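Local coordinates for protein GlcNAc Inducible Gene 2, GIG2 (Candida albicans, PDB 6AKZ) that binds an iron ion through a cupin-type facial triad and is probably an iron-dependent oxygenase of the DUF1479 family, induced by GlcNAc, at residues A[269-275]-A[353-358]; A[87-91]-A[338-342]. All coordinates share one frame. Numbering follows the deposited sequence.

In the fold
Both contacts belong to the cupin core, where a small three-stranded sheet (336-337, 272-274, 355-357) faces a larger mixed sheet that includes strand 87-91. Interaction 1 is the pairing of two strands of the small sheet and carries the iron ligand His-355; interaction 2 joins the loop leaving strand 336-337 to strand 87-91. Their centres lie 12 Å apart and they touch directly: Leu-272 O is 3.0 Å from Ile-338 N, a probable hydrogen bond, and Leu-353 CD2 packs 3.8 Å from Cys-87 CB. Thr-271 CG2 meets Val-341 CG2 at 4.1 Å. The side chain of Ile-338 is about 8 Å from that of His-355 and about 12 Å from the iron; interaction 2 contributes no metal ligand.

Interaction 1 (A[269-275]-A[353-358]). With FE (Fe (III) ion), chain B.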
loop_
_atom_site.group_PDB
_atom_site.type_symbol
_atom_site.label_atom_id
_atom_site.label_comp_id
_atom_site.label_asym_id
_atom_site.label_seq_id
_atom_site.Cartn_x
_atom_site.Cartn_y
_atom_site.Cartn_z
ATOM N N GLU A 269 -19.102 -2.074 -9.991
ATOM C CA GLU A 269 -19.869 -0.832 -9.803
ATOM C C GLU A 269 -19.019 0.216 -9.102
ATOM O O GLU A 269 -19.223 0.475 -7.921
ATOM C CB GLU A 269 -21.148 -1.131 -8.975
ATOM C CG GLU A 269 -22.099 -2.066 -9.686
ATOM C CD GLU A 269 -23.425 -2.403 -8.928
ATOM O OE1 GLU A 269 -23.584 -2.127 -7.679
ATOM O OE2 GLU A 269 -24.354 -2.928 -9.670
ATOM N N GLY A 270 -18.078 0.797 -9.814
ATOM C CA GLY A 270 -17.298 1.852 -9.245
ATOM C C GLY A 270 -16.487 1.462 -8.026
ATOM O O GLY A 270 -16.289 2.250 -7.130
ATOM N N THR A 271 -15.961 0.237 -8.043
ATOM C CA THR A 271 -15.139 -0.278 -6.945
ATOM C C THR A 271 -13.625 -0.343 -7.232
ATOM O O THR A 271 -13.028 0.614 -7.723
ATOM C CB THR A 271 -15.617 -1.673 -6.497
ATOM O OG1 THR A 271 -15.813 -2.506 -7.648
ATOM C CG2 THR A 271 -16.922 -1.566 -5.725
ATOM N N LEU A 272 -13.027 -1.489 -6.905
ATOM C CA LEU A 272 -11.619 -1.753 -7.054
ATOM C C LEU A 272 -11.444 -3.021 -7.905
ATOM O O LEU A 272 -12.261 -3.939 -7.833
ATOM C CB LEU A 272 -11.029 -1.971 -5.656
ATOM C CG LEU A 272 -9.499 -2.255 -5.533
ATOM C CD1 LEU A 272 -8.682 -1.075 -5.947
ATOM C CD2 LEU A 272 -9.226 -2.700 -4.108
ATOM N N ARG A 273 -10.393 -3.020 -8.686
ATOM C CA ARG A 273 -9.942 -4.157 -9.459
ATOM C C ARG A 273 -8.483 -4.450 -9.012
ATOM O O ARG A 273 -7.729 -3.564 -8.770
ATOM C CB ARG A 273 -10.027 -3.908 -10.948
ATOM C CG ARG A 273 -11.452 -3.620 -11.346
ATOM C CD ARG A 273 -11.622 -3.120 -12.729
ATOM N NE ARG A 273 -10.855 -3.763 -13.764
ATOM C CZ ARG A 273 -11.192 -4.871 -14.374
ATOM N NH1 ARG A 273 -12.262 -5.575 -14.014
ATOM N NH2 ARG A 273 -10.437 -5.304 -15.330
ATOM N N VAL A 274 -8.169 -5.728 -8.932
ATOM C CA VAL A 274 -6.879 -6.148 -8.502
ATOM C C VAL A 274 -6.357 -7.302 -9.369
ATOM O O VAL A 274 -7.149 -7.951 -10.059
ATOM C CB VAL A 274 -6.962 -6.710 -7.042
ATOM C CG1 VAL A 274 -7.297 -5.610 -6.068
ATOM C CG2 VAL A 274 -8.021 -7.811 -6.893
ATOM N N LEU A 275 -5.079 -7.556 -9.292
ATOM C CA LEU A 275 -4.467 -8.743 -9.881
ATOM C C LEU A 275 -4.054 -9.576 -8.687
ATOM O O LEU A 275 -2.962 -9.381 -8.147
ATOM C CB LEU A 275 -3.250 -8.351 -10.713
ATOM C CG LEU A 275 -2.954 -9.254 -11.872
ATOM C CD1 LEU A 275 -1.721 -8.704 -12.610
ATOM C CD2 LEU A 275 -2.718 -10.620 -11.358
ATOM N N LEU A 353 0.604 -4.959 -4.804
ATOM C CA LEU A 353 -0.396 -5.581 -5.651
ATOM C C LEU A 353 -0.891 -4.613 -6.759
ATOM O O LEU A 353 -1.268 -3.428 -6.502
ATOM C CB LEU A 353 -1.589 -6.030 -4.818
ATOM C CG LEU A 353 -2.333 -7.164 -5.456
ATOM C CD1 LEU A 353 -1.508 -8.441 -5.360
ATOM C CD2 LEU A 353 -3.706 -7.432 -4.860
ATOM N N PRO A 354 -0.792 -5.042 -8.008
ATOM C CA PRO A 354 -1.376 -4.199 -9.065
ATOM C C PRO A 354 -2.875 -4.029 -8.839
ATOM O O PRO A 354 -3.573 -5.012 -8.585
ATOM C CB PRO A 354 -1.087 -5.020 -10.318
ATOM C CG PRO A 354 -0.020 -6.004 -9.965
ATOM C CD PRO A 354 -0.175 -6.263 -8.547
ATOM N N HIS A 355 -3.366 -2.790 -9.042
ATOM C CA HIS A 355 -4.744 -2.522 -8.833
ATOM C C HIS A 355 -5.129 -1.310 -9.664
ATOM O O HIS A 355 -4.261 -0.570 -10.185
ATOM C CB HIS A 355 -5.023 -2.305 -7.358
ATOM C CG HIS A 355 -4.274 -1.144 -6.811
ATOM N ND1 HIS A 355 -2.938 -1.210 -6.528
ATOM C CD2 HIS A 355 -4.636 0.140 -6.596
ATOM C CE1 HIS A 355 -2.512 -0.023 -6.118
ATOM N NE2 HIS A 355 -3.527 0.805 -6.156
ATOM N N GLU A 356 -6.416 -1.161 -9.841
ATOM C CA GLU A 356 -7.001 0.087 -10.469
ATOM C C GLU A 356 -8.444 0.181 -10.012
ATOM O O GLU A 356 -8.990 -0.761 -9.454
ATOM C CB GLU A 356 -6.988 -0.041 -12.002
ATOM C CG GLU A 356 -7.631 -1.299 -12.513
ATOM C CD GLU A 356 -7.682 -1.476 -14.051
ATOM O OE1 GLU A 356 -7.039 -0.701 -14.783
ATOM O OE2 GLU A 356 -8.401 -2.423 -14.506
ATOM N N VAL A 357 -9.053 1.339 -10.210
ATOM C CA VAL A 357 -10.514 1.506 -9.935
ATOM C C VAL A 357 -11.291 1.236 -11.194
ATOM O O VAL A 357 -10.772 1.289 -12.305
ATOM C CB VAL A 357 -10.939 2.859 -9.375
ATOM C CG1 VAL A 357 -10.712 2.883 -7.867
ATOM C CG2 VAL A 357 -10.272 3.975 -10.129
ATOM N N ASP A 358 -12.541 0.860 -11.037
ATOM C CA ASP A 358 -13.400 0.607 -12.184
ATOM C C ASP A 358 -13.535 1.889 -13.027
ATOM O O ASP A 358 -13.684 3.001 -12.465
ATOM C CB ASP A 358 -14.810 0.183 -11.728
ATOM C CG ASP A 358 -14.893 -1.236 -11.258
ATOM O OD1 ASP A 358 -14.505 -2.129 -12.030
ATOM O OD2 ASP A 358 -15.486 -1.486 -10.152
HETATM FE FE FE B . -3.416 3.038 -6.213
HETATM O O HOH W 1 -3.185 5.237 -6.204
HETATM O O HOH W 2 -4.194 3.380 -4.330
HETATM O O HOH W 3 -5.508 3.443 -6.706
#
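This is an antiparallel beta pairing at the iron site of a cupin fold: strand 272-274 is the middle strand of a three-stranded sheet, and strand 355-357 is an outer strand carrying a metal ligand, His-355, whose backbone also hydrogen-bonds to His-192. The axes approach to 4.6 Å with 157° between their N-to-C directions. Register is set by the hydrogen-bonded pair Arg-273/Glu-356: Arg-273 N to Glu-356 O 2.8 Å and Glu-356 N to Arg-273 O 2.9 Å. Non-hydrogen-bonded pairs flank it: Leu-272/Val-357 and Val-274/His-355, with CA-CA distances of 4.5 and 4.2 Å. Leu-275 N continues the ladder to Pro-354 O at 3.0 Å.

The two faces differ in chemistry. On that of Arg-273 and Glu-356, a salt bridge joins Arg-273 NE to Glu-356 OE2 at 2.9 Å, with the carboxylate oxygen near the guanidinium plane. Just before strand 272-274, Asp-358 OD2 holds the backbone, accepting from Thr-271 N at 2.8 Å and Thr-271 OG1 at 2.7 Å. Gly-270 has positive phi (61°), a conformation that favours glycine.

The opposite face, with Leu-272, Val-274, His-355 and Val-357, is the one from which His-355 reaches the metal. With His-192 and Asp-194 it forms a two-histidine, one-carboxylate triad, as in cupin-type non-haem iron oxygenases and consistent with such a role, and three waters complete six ligands. The imidazole is oriented at both nitrogens: His-355 ND1 donates to Leu-353 O at 2.8 Å (171° at the hydrogen), while His-355 NE2 binds FE at 2.2 Å.

Interaction 2 (A[87-91]-A[338-342]); sequences CLMIE and IPDVK
Strand 87-91 is extended throughout (phi -87 to -158°, psi 117 to 160°) and faces a loop, 338-342, that forms no regular strand; phi/psi of -58/162° at Pro-339 and -45/132° at Asp-340 make it polyproline-like there. No direct hydrogen bond joins them. Both segments run the same way, backbones well apart, Met-89 opposite Pro-339 (CA-CA 8.2 Å) and Glu-91 opposite Lys-342 (CA-CA 7.4 Å).

Met-89 fills the gap. Its CB points toward the loop, and chi angles t, t, m place CE 4.1 Å from Ile-338 CD1, 4.2 Å from Pro-339 CG and 3.8 Å from Val-341 CG2, while Met-89 SD lies 3.6 Å from Asp-340 O. Trp-259 of strand 256-261 touches Ile-338 and Val-341. Glu-91 (chi1 m, chi2 t) brings OE2 to 3.9 Å from Lys-342 CG. Water 4 donates to Glu-91 OE2 at 2.8 Å and accepts from Lys-342 N at 2.9 Å; water 5 donates to Asp-340 O at 3.0 Å and weakly to Glu-91 OE2 at 3.5 Å.

Such packing of a loop alongside a strand is part of the two-sheet cupin core. Its chemistry implies a join made by one apolar thioether end, with water-mediated polar links at the strand's Glu-91 end.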
loop_
_atom_site.group_PDB
_atom_site.type_symbol
_atom_site.label_atom_id
_atom_site.label_comp_id
_atom_site.label_asym_id
_atom_site.label_seq_id
_atom_site.Cartn_x
_atom_site.Cartn_y
_atom_site.Cartn_z
ATOM N N CYS A 87 -4.509 -9.895 -1.313
ATOM C CA CYS A 87 -5.673 -9.038 -1.033
ATOM C C CYS A 87 -6.624 -9.903 -0.165
ATOM O O CYS A 87 -6.504 -11.139 -0.087
ATOM C CB CYS A 87 -6.366 -8.523 -2.332
ATOM S SG CYS A 87 -6.693 -9.879 -3.481
ATOM N N LEU A 88 -7.488 -9.240 0.513
ATOM C CA LEU A 88 -8.470 -9.845 1.427
ATOM C C LEU A 88 -9.638 -8.908 1.626
ATOM O O LEU A 88 -9.431 -7.735 1.916
ATOM C CB LEU A 88 -7.795 -10.109 2.775
ATOM C CG LEU A 88 -8.705 -10.698 3.881
ATOM C CD1 LEU A 88 -9.262 -12.080 3.533
ATOM C CD2 LEU A 88 -7.812 -10.856 5.120
ATOM N N MET A 89 -10.857 -9.438 1.606
ATOM C CA MET A 89 -12.039 -8.747 2.013
ATOM C C MET A 89 -12.569 -9.416 3.293
ATOM O O MET A 89 -12.774 -10.619 3.322
ATOM C CB MET A 89 -13.080 -8.757 0.894
ATOM C CG MET A 89 -14.494 -8.229 1.348
ATOM S SD MET A 89 -15.729 -8.380 0.012
ATOM C CE MET A 89 -15.156 -7.190 -1.116
ATOM N N ILE A 90 -12.689 -8.651 4.342
ATOM C CA ILE A 90 -13.221 -9.121 5.638
ATOM C C ILE A 90 -14.591 -8.565 5.796
ATOM O O ILE A 90 -14.805 -7.315 5.864
ATOM C CB ILE A 90 -12.320 -8.650 6.765
ATOM C CG1 ILE A 90 -10.861 -9.056 6.542
ATOM C CG2 ILE A 90 -12.864 -9.134 8.114
ATOM C CD1 ILE A 90 -9.908 -8.426 7.527
ATOM N N GLU A 91 -15.571 -9.420 5.855
ATOM C CA GLU A 91 -16.975 -8.974 5.937
ATOM C C GLU A 91 -17.471 -8.709 7.359
ATOM O O GLU A 91 -16.976 -9.295 8.273
ATOM C CB GLU A 91 -17.863 -9.993 5.252
ATOM C CG GLU A 91 -17.631 -9.954 3.766
ATOM C CD GLU A 91 -18.773 -10.536 2.948
ATOM O OE1 GLU A 91 -18.804 -11.783 2.986
ATOM O OE2 GLU A 91 -19.556 -9.763 2.255
ATOM N N ILE A 338 -13.011 -6.856 -7.503
ATOM C CA ILE A 338 -13.270 -7.503 -6.192
ATOM C C ILE A 338 -14.699 -8.033 -6.111
ATOM O O ILE A 338 -15.544 -7.659 -6.928
ATOM C CB ILE A 338 -12.961 -6.561 -5.019
ATOM C CG1 ILE A 338 -13.846 -5.307 -5.109
ATOM C CG2 ILE A 338 -11.447 -6.333 -4.962
ATOM C CD1 ILE A 338 -13.766 -4.510 -3.853
ATOM N N PRO A 339 -14.969 -8.957 -5.163
ATOM C CA PRO A 339 -16.352 -9.435 -4.875
ATOM C C PRO A 339 -17.260 -8.292 -4.490
ATOM O O PRO A 339 -16.814 -7.153 -4.231
ATOM C CB PRO A 339 -16.175 -10.535 -3.784
ATOM C CG PRO A 339 -14.711 -10.611 -3.508
ATOM C CD PRO A 339 -13.965 -9.652 -4.342
ATOM N N ASP A 340 -18.558 -8.564 -4.580
ATOM C CA ASP A 340 -19.593 -7.607 -4.131
ATOM C C ASP A 340 -19.184 -7.039 -2.761
ATOM O O ASP A 340 -18.718 -7.768 -1.919
ATOM C CB ASP A 340 -20.966 -8.297 -4.030
ATOM C CG ASP A 340 -21.524 -8.689 -5.403
ATOM O OD1 ASP A 340 -21.029 -8.222 -6.498
ATOM O OD2 ASP A 340 -22.485 -9.511 -5.374
ATOM N N VAL A 341 -19.248 -5.739 -2.622
ATOM C CA VAL A 341 -18.875 -5.056 -1.382
ATOM C C VAL A 341 -20.150 -4.732 -0.613
ATOM O O VAL A 341 -21.087 -4.148 -1.195
ATOM C CB VAL A 341 -18.159 -3.731 -1.737
ATOM C CG1 VAL A 341 -17.902 -2.878 -0.529
ATOM C CG2 VAL A 341 -16.870 -4.050 -2.447
ATOM N N LYS A 342 -20.151 -5.078 0.672
ATOM C CA LYS A 342 -21.198 -4.714 1.610
ATOM C C LYS A 342 -20.682 -3.637 2.628
ATOM O O LYS A 342 -19.545 -3.645 3.072
ATOM C CB LYS A 342 -21.713 -5.973 2.312
ATOM C CG LYS A 342 -22.241 -7.052 1.350
ATOM C CD LYS A 342 -23.497 -6.579 0.660
ATOM C CE LYS A 342 -24.233 -7.742 -0.088
ATOM N NZ LYS A 342 -23.952 -7.705 -1.567
HETATM O O HOH W 4 -18.441 -7.330 1.491
HETATM O O HOH W 5 -19.372 -10.543 -1.128
#